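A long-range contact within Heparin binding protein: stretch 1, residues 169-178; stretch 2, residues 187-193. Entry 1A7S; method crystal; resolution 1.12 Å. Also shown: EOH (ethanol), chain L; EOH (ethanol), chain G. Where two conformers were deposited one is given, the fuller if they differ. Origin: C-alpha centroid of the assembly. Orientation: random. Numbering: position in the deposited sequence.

Stretch 1, residues 169-178: GICNGDGGTP
Stretch 2 187-193: GVASFSL

This is a backbone-led contact in which a stretch of two successive turns docks against a β-strand through two main-chain hydrogen bonds and one small patch of apolar side chains. In stretch 1, type II turns run from C171 to D174 and from D174 to T177, closed by D174 N to C171 O (3.0 Å) and T177 N to D174 O (3.0 Å); the D174 side chain (chi1 m) braces the first by accepting from C171 N at OD2, 2.9 Å. G173 (phi/psi 98/-14) and G176 (86/-18) take the left-handed corners, where a CB would jam against the preceding carbonyl. Past the second turn the chain extends (T177 -70/148, P178 -81/150) and runs antiparallel to the strand that includes G187 to F191. P178 and V188 form a non-hydrogen-bonded pair, CA to CA 4.6 Å, with both side chains on the same face of the sheet; G176 lies opposite A189, CA to CA 4.8 Å. A189 (-59/128) is clamped at both polar backbone atoms: its N donates to T177 O (2.8 Å, 163°) and its O accepts from G176 N (2.9 Å, 171°), both nearly linear. Beyond them, P178 CA approaches G187 O at 3.3 Å in a CA-H...O contact.

The A189 methyl points toward stretch 1, with CB 3.4 Å from D174 O, 4.0 Å from I170 CD1 and 4.1 Å from T177 CG2. I170 (chi1 p, chi2 t) points its CA-to-CB bond toward the strand, and its CD1 also lies 4.0 Å from F191 O. V188 (t) sets CG1 3.7 Å from G176 O. S192 (p) points toward stretch 1, and a water links the two stretches there, donating to I170 O (2.6 Å) and accepting from S192 OG (2.8 Å). In all, 360 Å² is buried.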

# COMPACT_ATOMS: atom_id res chain seq x y z
N GLY A 169 8.76 -10.90 -1.67
CA GLY A 169 7.85 -10.11 -0.87
C GLY A 169 8.29 -8.66 -0.79
O GLY A 169 9.01 -8.15 -1.67
N ILE A 170 7.86 -7.96 0.23
CA ILE A 170 8.07 -6.54 0.38
C ILE A 170 9.43 -6.18 0.86
O ILE A 170 10.14 -6.99 1.50
CB ILE A 170 6.97 -5.93 1.29
CG1 ILE A 170 7.09 -6.39 2.73
CG2 ILE A 170 5.57 -6.19 0.71
CD1 ILE A 170 6.03 -5.86 3.71
N CYS A 171 9.86 -4.98 0.63
CA CYS A 171 11.11 -4.48 1.16
C CYS A 171 11.06 -3.00 1.40
O CYS A 171 9.97 -2.37 1.35
CB CYS A 171 12.28 -4.99 0.35
SG CYS A 171 13.90 -5.06 1.15
N ASN A 172 12.15 -2.33 1.64
CA ASN A 172 12.18 -0.89 1.89
C ASN A 172 11.54 -0.16 0.74
O ASN A 172 11.83 -0.39 -0.40
CB ASN A 172 13.65 -0.44 2.02
CG ASN A 172 14.56 -1.23 2.86
OD1 ASN A 172 15.74 -1.28 2.64
ND2 ASN A 172 14.08 -1.87 3.93
N GLY A 173 10.58 0.76 1.06
CA GLY A 173 9.90 1.53 0.03
C GLY A 173 8.56 0.95 -0.34
O GLY A 173 7.76 1.58 -1.08
N ASP A 174 8.29 -0.28 0.06
CA ASP A 174 6.98 -0.91 -0.18
C ASP A 174 6.00 -0.68 0.95
O ASP A 174 4.84 -1.12 0.82
CB ASP A 174 7.13 -2.38 -0.46
CG ASP A 174 7.90 -2.66 -1.74
OD1 ASP A 174 7.67 -1.97 -2.76
OD2 ASP A 174 8.79 -3.60 -1.69
N GLY A 175 6.41 -0.09 2.08
CA GLY A 175 5.43 0.14 3.16
C GLY A 175 4.26 0.89 2.63
O GLY A 175 4.38 1.80 1.82
N GLY A 176 3.06 0.50 3.07
CA GLY A 176 1.87 1.11 2.61
C GLY A 176 1.26 0.60 1.36
O GLY A 176 0.08 0.86 1.05
N THR A 177 2.01 -0.14 0.54
CA THR A 177 1.45 -0.65 -0.71
C THR A 177 0.42 -1.73 -0.47
O THR A 177 0.49 -2.47 0.53
CB THR A 177 2.62 -1.11 -1.65
OG1 THR A 177 2.24 -0.88 -2.99
CG2 THR A 177 2.98 -2.56 -1.42
N PRO A 178 -0.59 -1.87 -1.30
CA PRO A 178 -1.67 -2.80 -1.02
C PRO A 178 -1.32 -4.24 -1.39
O PRO A 178 -0.63 -4.54 -2.34
CB PRO A 178 -2.80 -2.27 -1.90
CG PRO A 178 -2.10 -1.66 -3.09
CD PRO A 178 -0.88 -1.00 -2.48
N GLY A 187 -4.93 -6.05 2.24
CA GLY A 187 -3.88 -5.71 3.12
C GLY A 187 -3.19 -4.39 2.72
O GLY A 187 -3.26 -3.97 1.61
N VAL A 188 -2.52 -3.83 3.72
CA VAL A 188 -1.65 -2.68 3.57
C VAL A 188 -0.26 -3.09 4.11
O VAL A 188 -0.18 -3.51 5.26
CB VAL A 188 -2.16 -1.45 4.35
CG1 VAL A 188 -1.13 -0.34 4.33
CG2 VAL A 188 -3.47 -0.95 3.72
N ALA A 189 0.78 -3.03 3.28
CA ALA A 189 2.07 -3.53 3.72
C ALA A 189 2.56 -2.81 4.96
O ALA A 189 2.60 -1.57 5.02
CB ALA A 189 3.10 -3.43 2.58
N SER A 190 2.92 -3.58 5.98
CA SER A 190 3.31 -3.04 7.26
C SER A 190 4.73 -3.34 7.64
O SER A 190 5.55 -2.43 7.82
CB SER A 190 2.35 -3.38 8.34
OG SER A 190 2.63 -2.95 9.61
N PHE A 191 5.09 -4.61 7.81
CA PHE A 191 6.45 -4.95 8.19
C PHE A 191 6.76 -6.36 7.79
O PHE A 191 5.88 -7.16 7.49
CB PHE A 191 6.67 -4.72 9.70
CG PHE A 191 5.89 -5.67 10.60
CD1 PHE A 191 4.60 -5.43 10.98
CD2 PHE A 191 6.47 -6.86 11.06
CE1 PHE A 191 3.88 -6.29 11.79
CE2 PHE A 191 5.76 -7.71 11.88
CZ PHE A 191 4.44 -7.43 12.25
N SER A 192 8.03 -6.74 7.88
CA SER A 192 8.45 -8.15 7.86
C SER A 192 9.68 -8.22 8.83
O SER A 192 10.25 -7.14 9.11
CB SER A 192 8.81 -8.65 6.51
OG SER A 192 9.77 -7.87 5.83
N LEU A 193 10.00 -9.39 9.23
CA LEU A 193 11.18 -9.57 10.12
C LEU A 193 12.22 -10.33 9.34
O LEU A 193 11.97 -11.19 8.49
CB LEU A 193 10.74 -10.29 11.41
CG LEU A 193 9.49 -9.72 12.07
CD1 LEU A 193 8.84 -10.74 12.97
CD2 LEU A 193 9.74 -8.39 12.78
C1 EOH L . 10.57 -3.75 4.55
C2 EOH L . 10.04 -5.11 4.74
O EOH L . 12.04 -3.68 4.63
C1 EOH G . -0.80 -4.24 -5.78
C2 EOH G . -0.88 -5.64 -6.25
O EOH G . 0.24 -3.89 -4.80
O HOH W 1 9.78 -8.91 3.23